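Local coordinates for dihydropteroate synthase (Clostridioides difficile, PDB 6PZ2), which catalyses the condensation of a pterin pyrophosphate with p-aminobenzoate to give dihydropteroate in folate synthesis, and belongs to the enzyme family targeted by sulfonamides, at residues Y13-L18 with I245-D250; E133-H138 with V175-V180; K42-Q47 with H249-N254. All coordinates share one frame; numbering follows the deposited sequence.

Contact 1. Residues Y13-L18 with I245-D250; sequences YIMGIL and IVRVHD. With PT1 (pteroic acid), chain K; SO4 (sulfate ion), chain B.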
loop_
_atom_site.group_PDB
_atom_site.type_symbol
_atom_site.label_atom_id
_atom_site.label_comp_id
_atom_site.label_asym_id
_atom_site.label_seq_id
_atom_site.Cartn_x
_atom_site.Cartn_y
_atom_site.Cartn_z
ATOM N N TYR A 13 -0.305 13.139 7.128
ATOM C CA TYR A 13 -1.556 13.858 7.355
ATOM C C TYR A 13 -2.472 13.524 6.180
ATOM O O TYR A 13 -1.996 13.267 5.053
ATOM C CB TYR A 13 -1.301 15.363 7.562
ATOM C CG TYR A 13 -0.488 15.664 8.797
ATOM C CD1 TYR A 13 -1.084 15.763 10.040
ATOM C CD2 TYR A 13 0.886 15.718 8.740
ATOM C CE1 TYR A 13 -0.335 15.942 11.192
ATOM C CE2 TYR A 13 1.652 15.910 9.877
ATOM C CZ TYR A 13 1.041 15.999 11.113
ATOM O OH TYR A 13 1.798 16.182 12.230
ATOM N N ILE A 14 -3.755 13.493 6.493
ATOM C CA ILE A 14 -4.733 13.067 5.553
ATOM C C ILE A 14 -5.656 14.237 5.225
ATOM O O ILE A 14 -6.281 14.805 6.100
ATOM C CB ILE A 14 -5.548 11.873 6.095
ATOM C CG1 ILE A 14 -4.651 10.729 6.577
ATOM C CG2 ILE A 14 -6.544 11.409 5.043
ATOM C CD1 ILE A 14 -3.760 10.152 5.500
ATOM N N MET A 15 -5.806 14.492 3.936
ATOM C CA MET A 15 -6.722 15.504 3.456
ATOM C C MET A 15 -7.921 14.794 2.824
ATOM O O MET A 15 -7.751 14.124 1.841
ATOM C CB MET A 15 -6.017 16.422 2.444
ATOM C CG MET A 15 -6.930 17.330 1.606
ATOM S SD MET A 15 -5.980 18.323 0.392
ATOM C CE MET A 15 -5.346 19.533 1.549
ATOM N N GLY A 16 -9.128 14.966 3.359
ATOM C CA GLY A 16 -10.328 14.389 2.756
ATOM C C GLY A 16 -10.941 15.278 1.692
ATOM O O GLY A 16 -10.970 16.478 1.799
ATOM N N ILE A 17 -11.505 14.693 0.661
ATOM C CA ILE A 17 -12.026 15.466 -0.439
ATOM C C ILE A 17 -13.521 15.732 -0.224
ATOM O O ILE A 17 -14.275 14.803 0.004
ATOM C CB ILE A 17 -11.761 14.697 -1.740
ATOM C CG1 ILE A 17 -10.259 14.559 -1.976
ATOM C CG2 ILE A 17 -12.492 15.362 -2.899
ATOM C CD1 ILE A 17 -9.885 13.572 -3.056
ATOM N N LEU A 18 -13.956 16.996 -0.336
ATOM C CA LEU A 18 -15.369 17.361 -0.284
ATOM C C LEU A 18 -15.694 18.215 -1.512
ATOM O O LEU A 18 -15.453 19.428 -1.474
ATOM C CB LEU A 18 -15.650 18.128 1.017
ATOM C CG LEU A 18 -17.115 18.504 1.251
ATOM C CD1 LEU A 18 -17.978 17.263 1.310
ATOM C CD2 LEU A 18 -17.296 19.297 2.533
ATOM N N ILE A 245 1.346 14.818 3.014
ATOM C CA ILE A 245 -0.078 14.918 3.036
ATOM C C ILE A 245 -0.587 14.172 1.810
ATOM O O ILE A 245 -0.080 14.462 0.718
ATOM C CB ILE A 245 -0.559 16.387 2.957
ATOM C CG1 ILE A 245 0.115 17.287 3.997
ATOM C CG2 ILE A 245 -2.075 16.446 3.027
ATOM C CD1 ILE A 245 -0.264 18.751 3.930
ATOM N N VAL A 246 -1.603 13.331 1.984
ATOM C CA VAL A 246 -2.251 12.688 0.849
ATOM C C VAL A 246 -3.693 13.177 0.776
ATOM O O VAL A 246 -4.387 13.238 1.783
ATOM C CB VAL A 246 -2.191 11.147 0.911
ATOM C CG1 VAL A 246 -0.773 10.659 0.684
ATOM C CG2 VAL A 246 -2.745 10.571 2.206
ATOM N N ARG A 247 -4.128 13.487 -0.437
ATOM C CA ARG A 247 -5.480 13.950 -0.676
ATOM C C ARG A 247 -6.272 12.748 -1.203
ATOM O O ARG A 247 -6.011 12.342 -2.324
ATOM C CB ARG A 247 -5.464 15.076 -1.727
ATOM C CG ARG A 247 -6.813 15.667 -2.118
ATOM C CD ARG A 247 -6.717 16.778 -3.159
ATOM N NE ARG A 247 -7.984 17.324 -3.632
ATOM C CZ ARG A 247 -8.790 16.758 -4.518
ATOM N NH1 ARG A 247 -8.454 15.631 -5.132
ATOM N NH2 ARG A 247 -9.958 17.323 -4.774
ATOM N N VAL A 248 -7.281 12.279 -0.475
ATOM C CA VAL A 248 -7.944 11.004 -0.725
ATOM C C VAL A 248 -9.461 11.119 -0.571
ATOM O O VAL A 248 -9.949 11.931 0.215
ATOM C CB VAL A 248 -7.412 9.902 0.203
ATOM C CG1 VAL A 248 -5.955 9.594 -0.117
ATOM C CG2 VAL A 248 -7.601 10.277 1.669
ATOM N N HIS A 249 -10.185 10.295 -1.339
ATOM C CA HIS A 249 -11.609 10.074 -1.085
ATOM C C HIS A 249 -11.879 9.154 0.115
ATOM O O HIS A 249 -12.921 9.276 0.731
ATOM C CB HIS A 249 -12.266 9.433 -2.296
ATOM C CG HIS A 249 -12.123 10.295 -3.496
ATOM N ND1 HIS A 249 -11.066 10.140 -4.374
ATOM C CD2 HIS A 249 -12.898 11.299 -3.959
ATOM C CE1 HIS A 249 -11.200 11.035 -5.333
ATOM N NE2 HIS A 249 -12.309 11.771 -5.103
ATOM N N ASP A 250 -11.023 8.175 0.389
ATOM C CA ASP A 250 -11.334 7.144 1.353
ATOM C C ASP A 250 -10.381 7.358 2.526
ATOM O O ASP A 250 -9.223 6.925 2.537
ATOM C CB ASP A 250 -11.184 5.740 0.763
ATOM C CG ASP A 250 -12.048 5.487 -0.458
ATOM O OD1 ASP A 250 -11.552 5.604 -1.603
ATOM O OD2 ASP A 250 -13.222 5.204 -0.253
HETATM C C2 PT1 K . -4.315 16.904 -6.704
HETATM C C3 PT1 K . -5.687 17.207 -7.075
HETATM C C5 PT1 K . -6.228 18.412 -6.443
HETATM N N6 PT1 K . -6.461 16.465 -7.910
HETATM C C7 PT1 K . -4.184 18.803 -5.351
HETATM N N9 PT1 K . -5.447 19.141 -5.647
HETATM C C10 PT1 K . -7.715 16.855 -8.190
HETATM N N11 PT1 K . -3.444 19.553 -4.514
HETATM C C12 PT1 K . -8.225 18.029 -7.621
HETATM C C21 PT1 K . -7.674 11.606 -13.940
HETATM O O22 PT1 K . -6.693 11.477 -14.689
HETATM O O1 PT1 K . -3.685 15.828 -7.199
HETATM N N4 PT1 K . -3.608 17.713 -5.889
HETATM N N8 PT1 K . -7.500 18.755 -6.739
HETATM C C13 PT1 K . -8.549 16.035 -9.152
HETATM N N14 PT1 K . -7.868 16.027 -10.441
HETATM C C15 PT1 K . -7.896 14.969 -11.280
HETATM C C16 PT1 K . -8.801 13.911 -11.136
HETATM C C17 PT1 K . -6.940 14.910 -12.286
HETATM C C18 PT1 K . -8.749 12.841 -12.025
HETATM C C19 PT1 K . -6.882 13.839 -13.173
HETATM C C20 PT1 K . -7.784 12.797 -13.033
HETATM O O23 PT1 K . -8.530 10.720 -13.904
HETATM S S SO4 B . -11.411 14.537 -7.298
HETATM O O1 SO4 B . -11.485 14.515 -8.776
HETATM O O2 SO4 B . -11.194 15.926 -6.835
HETATM O O3 SO4 B . -10.289 13.685 -6.847
HETATM O O4 SO4 B . -12.679 14.022 -6.734
HETATM O O HOH W 1 -14.427 12.175 -0.008
#
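Ile17 and Arg247 cross at about a right angle, with Ile17 CG1 over the centre of the guanidinium and the pterin N8 of pteroic acid over the centre of its opposite face. Arg247 CZ lies 3.3 Å from N8, and the flat group is layered between an aliphatic branch and a heteroaromatic ring. Chi1 (179°) sets Arg247 CG anti to the backbone N, the extended chain carries NE out, and chi4 (-78°) turns CZ out of the line of the chain. At the edge of the guanidinium sits a sulfate ion, probably from the crystallisation liquor: Arg247 NH2 donates to its O2 at 2.8 Å. NE is paired with Asp53 in a salt bridge, which probably helps to fix the turn of the group.

The methyl CD1 of Ile17 also lies over the face of the His249 ring in a CH-pi contact, 3.6 Å from the centroid and 10° off the normal. His249 NE2 uses its in-plane edge to donate to sulfate O4 at 2.8 Å, while ND1 is hydrogen-bonded to Ser211 OG. Ile17 therefore packs against both residues that donate to the sulfate.

On the same side of the sheet as Arg247, Met15 SD rests 3.7 Å from Arg247 CG. On the other side Ile14 and Val246 lie side by side, and Ile14 CD1 meets Val246 CG2 at 3.5 Å, tighter than usual van der Waals contact. Between these two faces, parallel-strand hydrogen bonds run Val246 N to Tyr13 O, Met15 N to Val246 O, Val248 N to Met15 O and, weakly, Ile17 N to Val248 O. This pairing of first and last strands, their segment axes 4.8 Å apart at closest, is characteristic of a TIM barrel, here with the pterin site at its C-terminal mouth.

Contact 2. Residues E133-H138 with V175-V180; sequences EVCIMH and VLDPGV. With PT1 (pteroic acid), chain K.
Met137 lays its CG against the Asp177 carboxylate carbon CG at 3.7 Å and against Gly179 CA, while its SD stands 3.5 Å from N4 of pteroic acid. Asp177 CG is anti to the backbone N (chi1 177°), and beyond it Asp177 OD2 accepts from N11 of pteroic acid at 2.9 Å and lies 2.6 Å from its N4. The second oxygen, Asp177 OD1, takes Gly179 N from above the carboxylate plane at 2.8 Å, an Asx turn that helps to fix the carboxylate's rotation. Cys135 SG lies on the same face, 3.7 Å from Asp177 CB.

Gly179 has a positive phi of 75°, and its CA lies close against His138 O in a CA-H...O contact. The backbones join through parallel-strand hydrogen bonds, among them Ile136 N to Val175 O at 2.8 Å and His138 N to Asp177 O.

On the other face Ile136 CB meets Leu176 CD2. Helix 149-166 connects strands 133-137 and 174-177 in a beta-alpha-beta unit and packs on this face: its Ser160 touches Ile136, and Phe157 meets Leu176 and His138. Strand 110-113 lies on the far side of 133-137, and Leu207 of strand 207-208 touches Val175 and Asp177.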
loop_
_atom_site.group_PDB
_atom_site.type_symbol
_atom_site.label_atom_id
_atom_site.label_comp_id
_atom_site.label_asym_id
_atom_site.label_seq_id
_atom_site.Cartn_x
_atom_site.Cartn_y
_atom_site.Cartn_z
ATOM N N GLU A 133 -1.801 29.395 4.258
ATOM C CA GLU A 133 -1.017 28.305 3.715
ATOM C C GLU A 133 -1.465 28.124 2.270
ATOM O O GLU A 133 -2.605 28.448 1.960
ATOM C CB GLU A 133 -1.253 27.030 4.511
ATOM C CG GLU A 133 -1.561 27.371 5.941
ATOM C CD GLU A 133 -0.646 26.659 6.892
ATOM O OE1 GLU A 133 0.398 27.240 7.225
ATOM O OE2 GLU A 133 -0.982 25.515 7.224
ATOM N N VAL A 134 -0.546 27.669 1.439
ATOM C CA VAL A 134 -0.882 27.377 0.065
ATOM C C VAL A 134 -0.227 26.056 -0.366
ATOM O O VAL A 134 0.938 25.760 -0.072
ATOM C CB VAL A 134 -0.486 28.543 -0.858
ATOM C CG1 VAL A 134 0.960 28.964 -0.691
ATOM C CG2 VAL A 134 -0.775 28.253 -2.326
ATOM N N CYS A 135 -1.004 25.303 -1.131
ATOM C CA CYS A 135 -0.491 24.221 -1.884
ATOM C C CYS A 135 -0.317 24.684 -3.327
ATOM O O CYS A 135 -1.282 24.969 -4.020
ATOM C CB CYS A 135 -1.406 23.001 -1.826
ATOM S SG CYS A 135 -0.805 21.595 -2.806
ATOM N N ILE A 136 0.927 24.617 -3.766
ATOM C CA ILE A 136 1.301 24.958 -5.119
ATOM C C ILE A 136 1.450 23.667 -5.915
ATOM O O ILE A 136 2.414 22.939 -5.748
ATOM C CB ILE A 136 2.633 25.727 -5.158
ATOM C CG1 ILE A 136 2.565 27.013 -4.339
ATOM C CG2 ILE A 136 3.057 25.984 -6.597
ATOM C CD1 ILE A 136 3.859 27.809 -4.352
ATOM N N MET A 137 0.529 23.454 -6.823
ATOM C CA MET A 137 0.504 22.252 -7.571
ATOM C C MET A 137 1.019 22.512 -8.992
ATOM O O MET A 137 0.672 23.516 -9.577
ATOM C CB MET A 137 -0.919 21.698 -7.649
ATOM C CG MET A 137 -0.963 20.262 -8.138
ATOM S SD MET A 137 -2.580 19.664 -8.619
ATOM C CE MET A 137 -2.643 20.237 -10.318
ATOM N N HIS A 138 1.820 21.590 -9.508
ATOM C CA HIS A 138 2.319 21.642 -10.871
ATOM C C HIS A 138 1.178 21.336 -11.837
ATOM O O HIS A 138 0.468 20.348 -11.651
ATOM C CB HIS A 138 3.465 20.642 -11.100
ATOM C CG HIS A 138 3.867 20.579 -12.537
ATOM N ND1 HIS A 138 3.387 19.621 -13.413
ATOM C CD2 HIS A 138 4.632 21.419 -13.266
ATOM C CE1 HIS A 138 3.874 19.860 -14.616
ATOM N NE2 HIS A 138 4.642 20.959 -14.552
ATOM N N VAL A 175 3.445 24.362 0.536
ATOM C CA VAL A 175 3.389 22.943 0.305
ATOM C C VAL A 175 3.439 22.752 -1.213
ATOM O O VAL A 175 2.723 23.467 -1.900
ATOM C CB VAL A 175 2.096 22.357 0.903
ATOM C CG1 VAL A 175 1.939 20.887 0.564
ATOM C CG2 VAL A 175 2.032 22.521 2.413
ATOM N N LEU A 176 4.207 21.785 -1.721
ATOM C CA LEU A 176 4.263 21.505 -3.161
ATOM C C LEU A 176 3.614 20.155 -3.496
ATOM O O LEU A 176 3.670 19.197 -2.727
ATOM C CB LEU A 176 5.722 21.487 -3.623
ATOM C CG LEU A 176 6.612 22.643 -3.167
ATOM C CD1 LEU A 176 8.039 22.426 -3.655
ATOM C CD2 LEU A 176 6.089 23.979 -3.669
ATOM N N ASP A 177 3.090 20.063 -4.713
ATOM C CA ASP A 177 2.378 18.921 -5.166
ATOM C C ASP A 177 2.676 18.750 -6.658
ATOM O O ASP A 177 2.529 19.711 -7.406
ATOM C CB ASP A 177 0.874 19.096 -4.944
ATOM C CG ASP A 177 -0.014 17.974 -5.451
ATOM O OD1 ASP A 177 0.443 17.212 -6.330
ATOM O OD2 ASP A 177 -1.171 17.893 -4.978
ATOM N N PRO A 178 3.064 17.538 -7.079
ATOM C CA PRO A 178 3.538 17.340 -8.444
ATOM C C PRO A 178 2.414 17.239 -9.473
ATOM O O PRO A 178 2.687 17.192 -10.690
ATOM C CB PRO A 178 4.270 15.997 -8.393
ATOM C CG PRO A 178 3.472 15.261 -7.354
ATOM C CD PRO A 178 3.284 16.324 -6.289
ATOM N N GLY A 179 1.181 17.135 -9.006
ATOM C CA GLY A 179 0.059 17.271 -9.940
ATOM C C GLY A 179 -0.118 16.035 -10.795
ATOM O O GLY A 179 -0.198 16.098 -12.023
ATOM N N VAL A 180 -0.291 14.901 -10.124
ATOM C CA VAL A 180 -0.549 13.657 -10.855
ATOM C C VAL A 180 -1.850 13.826 -11.643
ATOM O O VAL A 180 -2.862 14.200 -11.102
ATOM C CB VAL A 180 -0.604 12.421 -9.929
ATOM C CG1 VAL A 180 -1.035 11.156 -10.663
ATOM C CG2 VAL A 180 0.735 12.180 -9.241
HETATM C C2 PT1 K . -4.315 16.904 -6.704
HETATM C C3 PT1 K . -5.687 17.207 -7.075
HETATM C C5 PT1 K . -6.228 18.412 -6.443
HETATM N N6 PT1 K . -6.461 16.465 -7.910
HETATM C C7 PT1 K . -4.184 18.803 -5.351
HETATM N N9 PT1 K . -5.447 19.141 -5.647
HETATM C C10 PT1 K . -7.715 16.855 -8.190
HETATM N N11 PT1 K . -3.444 19.553 -4.514
HETATM C C12 PT1 K . -8.225 18.029 -7.621
HETATM C C21 PT1 K . -7.674 11.606 -13.940
HETATM O O22 PT1 K . -6.693 11.477 -14.689
HETATM O O1 PT1 K . -3.685 15.828 -7.199
HETATM N N4 PT1 K . -3.608 17.713 -5.889
HETATM N N8 PT1 K . -7.500 18.755 -6.739
HETATM C C13 PT1 K . -8.549 16.035 -9.152
HETATM N N14 PT1 K . -7.868 16.027 -10.441
HETATM C C15 PT1 K . -7.896 14.969 -11.280
HETATM C C16 PT1 K . -8.801 13.911 -11.136
HETATM C C17 PT1 K . -6.940 14.910 -12.286
HETATM C C18 PT1 K . -8.749 12.841 -12.025
HETATM C C19 PT1 K . -6.882 13.839 -13.173
HETATM C C20 PT1 K . -7.784 12.797 -13.033
HETATM O O23 PT1 K . -8.530 10.720 -13.904
#

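Contact 3. Residues K42-Q47 with H249-N254; sequences KDMVDQ and HDVYEN. With SO4 (sulfate ion), chain B.
This is a helix-to-helix contact on the outer layer of the TIM barrel, where the C-terminal end of helix 33-46 meets the start of helix 251-265. These helices follow strands 13-19 and 245-248, which are neighbours in the barrel, so the two helices adjoin outside two paired strands. It is partly buried and modest, with 250 Å² covered in all.

Its inner half is apolar. Val251 directs its CB toward helix 33-46, and the two methyls divide the work: CG2 packs on Met44 CG at 4.0 Å, while CG1 lies 3.6 Å from Met44 O. The Met44 and Val251 side chains cross at about a right angle. Beneath them, Met44 also touches Ile52 of strand 51-55 and Val251 touches Ile14, which seats the pair on the sheet.

The outer half is polar and centres on Gln47. With CG anti to its carbonyl carbon (chi1 -69°) and the chain extended beyond CG, the amide lies across Tyr252, its plane 75° from that of the ring. Tyr252 N donates to Gln47 OE1 at 3.2 Å, in the carbonyl plane and on a lone pair. Tyr252 CB stands 3.6 Å from Gln47 OE1, so the aliphatic root of the tyrosine, rather than its ring face, meets the glutamine.

Within 249-254, Asn254 ND2 donates back to Asp250 O at 2.8 Å, and Asn254 OD1 is hydrogen-bonded to Thr235 OG1 of helix 228-240. Glu253 packs against Glu229 of the second subunit.

Two waters also donate to Gln47 OE1. The oxygen of one lies 2.9 Å from Gln47 OE1; this water donates to His249 O as well and accepts from Val251 N. The oxygen of the other lies 2.6 Å from Gln47 OE1, and this water also donates to Glu253 OE1.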
loop_
_atom_site.group_PDB
_atom_site.type_symbol
_atom_site.label_atom_id
_atom_site.label_comp_id
_atom_site.label_asym_id
_atom_site.label_seq_id
_atom_site.Cartn_x
_atom_site.Cartn_y
_atom_site.Cartn_z
ATOM N N LYS A 42 -18.304 15.440 8.431
ATOM C CA LYS A 42 -18.269 14.853 9.798
ATOM C C LYS A 42 -17.756 13.405 9.741
ATOM O O LYS A 42 -16.913 13.023 10.553
ATOM C CB LYS A 42 -19.650 14.900 10.453
ATOM C CG LYS A 42 -19.987 16.249 11.075
ATOM C CD LYS A 42 -21.473 16.477 11.334
ATOM C CE LYS A 42 -21.728 17.591 12.327
ATOM N NZ LYS A 42 -23.033 18.234 12.064
ATOM N N ASP A 43 -18.220 12.646 8.748
ATOM C CA ASP A 43 -17.776 11.266 8.525
ATOM C C ASP A 43 -16.265 11.218 8.275
ATOM O O ASP A 43 -15.574 10.410 8.930
ATOM C CB ASP A 43 -18.538 10.630 7.362
ATOM C CG ASP A 43 -20.006 10.456 7.693
ATOM O OD1 ASP A 43 -20.367 10.583 8.894
ATOM O OD2 ASP A 43 -20.782 10.252 6.752
ATOM N N MET A 44 -15.731 12.131 7.449
ATOM C CA MET A 44 -14.310 12.041 7.125
ATOM C C MET A 44 -13.469 12.371 8.358
ATOM O O MET A 44 -12.384 11.803 8.566
ATOM C CB MET A 44 -13.937 12.945 5.946
ATOM C CG MET A 44 -14.511 12.421 4.646
ATOM S SD MET A 44 -13.935 13.373 3.211
ATOM C CE MET A 44 -14.770 14.924 3.513
ATOM N N VAL A 45 -13.973 13.299 9.159
ATOM C CA VAL A 45 -13.260 13.692 10.369
ATOM C C VAL A 45 -13.258 12.512 11.346
ATOM O O VAL A 45 -12.228 12.258 11.973
ATOM C CB VAL A 45 -13.868 14.955 11.017
ATOM C CG1 VAL A 45 -13.360 15.161 12.440
ATOM C CG2 VAL A 45 -13.577 16.187 10.166
ATOM N N ASP A 46 -14.385 11.820 11.465
ATOM C CA ASP A 46 -14.474 10.659 12.351
ATOM C C ASP A 46 -13.563 9.550 11.834
ATOM O O ASP A 46 -12.958 8.889 12.654
ATOM C CB ASP A 46 -15.870 10.042 12.418
ATOM C CG ASP A 46 -16.878 10.881 13.185
ATOM O OD1 ASP A 46 -16.449 11.594 14.119
ATOM O OD2 ASP A 46 -18.088 10.820 12.842
ATOM N N GLN A 47 -13.439 9.389 10.513
ATOM C CA GLN A 47 -12.491 8.424 9.947
ATOM C C GLN A 47 -11.035 8.864 10.087
ATOM O O GLN A 47 -10.142 8.070 9.764
ATOM C CB GLN A 47 -12.727 8.206 8.454
ATOM C CG GLN A 47 -14.035 7.481 8.189
ATOM C CD GLN A 47 -14.329 7.401 6.713
ATOM O OE1 GLN A 47 -13.446 7.186 5.870
ATOM N NE2 GLN A 47 -15.605 7.534 6.411
ATOM N N HIS A 249 -10.185 10.295 -1.339
ATOM C CA HIS A 249 -11.609 10.074 -1.085
ATOM C C HIS A 249 -11.879 9.154 0.115
ATOM O O HIS A 249 -12.921 9.276 0.731
ATOM C CB HIS A 249 -12.266 9.433 -2.296
ATOM C CG HIS A 249 -12.123 10.295 -3.496
ATOM N ND1 HIS A 249 -11.066 10.140 -4.374
ATOM C CD2 HIS A 249 -12.898 11.299 -3.959
ATOM C CE1 HIS A 249 -11.200 11.035 -5.333
ATOM N NE2 HIS A 249 -12.309 11.771 -5.103
ATOM N N ASP A 250 -11.023 8.175 0.389
ATOM C CA ASP A 250 -11.334 7.144 1.353
ATOM C C ASP A 250 -10.381 7.358 2.526
ATOM O O ASP A 250 -9.223 6.925 2.537
ATOM C CB ASP A 250 -11.184 5.740 0.763
ATOM C CG ASP A 250 -12.048 5.487 -0.458
ATOM O OD1 ASP A 250 -11.552 5.604 -1.603
ATOM O OD2 ASP A 250 -13.222 5.204 -0.253
ATOM N N VAL A 251 -10.882 8.049 3.508
ATOM C CA VAL A 251 -9.974 8.560 4.507
ATOM C C VAL A 251 -9.443 7.427 5.411
ATOM O O VAL A 251 -8.231 7.350 5.677
ATOM C CB VAL A 251 -10.665 9.692 5.286
ATOM C CG1 VAL A 251 -9.927 10.030 6.587
ATOM C CG2 VAL A 251 -10.803 10.924 4.387
ATOM N N TYR A 252 -10.326 6.563 5.893
ATOM C CA TYR A 252 -9.970 5.575 6.926
ATOM C C TYR A 252 -8.898 4.606 6.398
ATOM O O TYR A 252 -7.836 4.379 7.004
ATOM C CB TYR A 252 -11.212 4.776 7.331
ATOM C CG TYR A 252 -10.919 3.691 8.336
ATOM C CD1 TYR A 252 -10.637 4.030 9.647
ATOM C CD2 TYR A 252 -10.841 2.354 7.967
ATOM C CE1 TYR A 252 -10.337 3.054 10.583
ATOM C CE2 TYR A 252 -10.523 1.362 8.886
ATOM C CZ TYR A 252 -10.302 1.723 10.203
ATOM O OH TYR A 252 -9.971 0.812 11.154
ATOM N N GLU A 253 -9.177 4.082 5.209
ATOM C CA GLU A 253 -8.326 3.085 4.590
ATOM C C GLU A 253 -6.951 3.692 4.320
ATOM O O GLU A 253 -5.931 3.119 4.699
ATOM C CB GLU A 253 -8.982 2.545 3.320
ATOM C CG GLU A 253 -10.273 1.801 3.588
ATOM C CD GLU A 253 -11.526 2.672 3.640
ATOM O OE1 GLU A 253 -11.441 3.924 3.559
ATOM O OE2 GLU A 253 -12.603 2.092 3.761
ATOM N N ASN A 254 -6.894 4.886 3.740
ATOM C CA ASN A 254 -5.588 5.479 3.507
ATOM C C ASN A 254 -4.904 5.816 4.840
ATOM O O ASN A 254 -3.690 5.701 4.923
ATOM C CB ASN A 254 -5.662 6.706 2.609
ATOM C CG ASN A 254 -5.923 6.324 1.164
ATOM O OD1 ASN A 254 -4.974 5.989 0.460
ATOM N ND2 ASN A 254 -7.182 6.388 0.755
HETATM S S SO4 B . -11.411 14.537 -7.298
HETATM O O1 SO4 B . -11.485 14.515 -8.776
HETATM O O2 SO4 B . -11.194 15.926 -6.835
HETATM O O3 SO4 B . -10.289 13.685 -6.847
HETATM O O4 SO4 B . -12.679 14.022 -6.734
HETATM O O HOH W 2 -13.544 8.981 3.549
HETATM O O HOH W 3 -13.455 5.456 3.916
#

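Overall arrangement
Contacts 1 and 2 are two strand pairings of the same parallel barrel, with centres 14 Å apart and nearest atoms about 5 Å apart. They do not touch, yet pteroic acid bridges them: Arg247 of contact 1 lies over a pterin face, while Asp177 of contact 2 meets the pterin's N11 and N4 edge. Contact 3 backs contact 1 from outside, with centres 8 Å apart; Met44 SD packs 3.8 Å from Gly16 CA, and His249 and Asp250 belong to both. Contacts 2 and 3 are separate, about 11 Å at their nearest atoms. Along the chain, contact 2 is nested inside the loops closed by contacts 1 and 3.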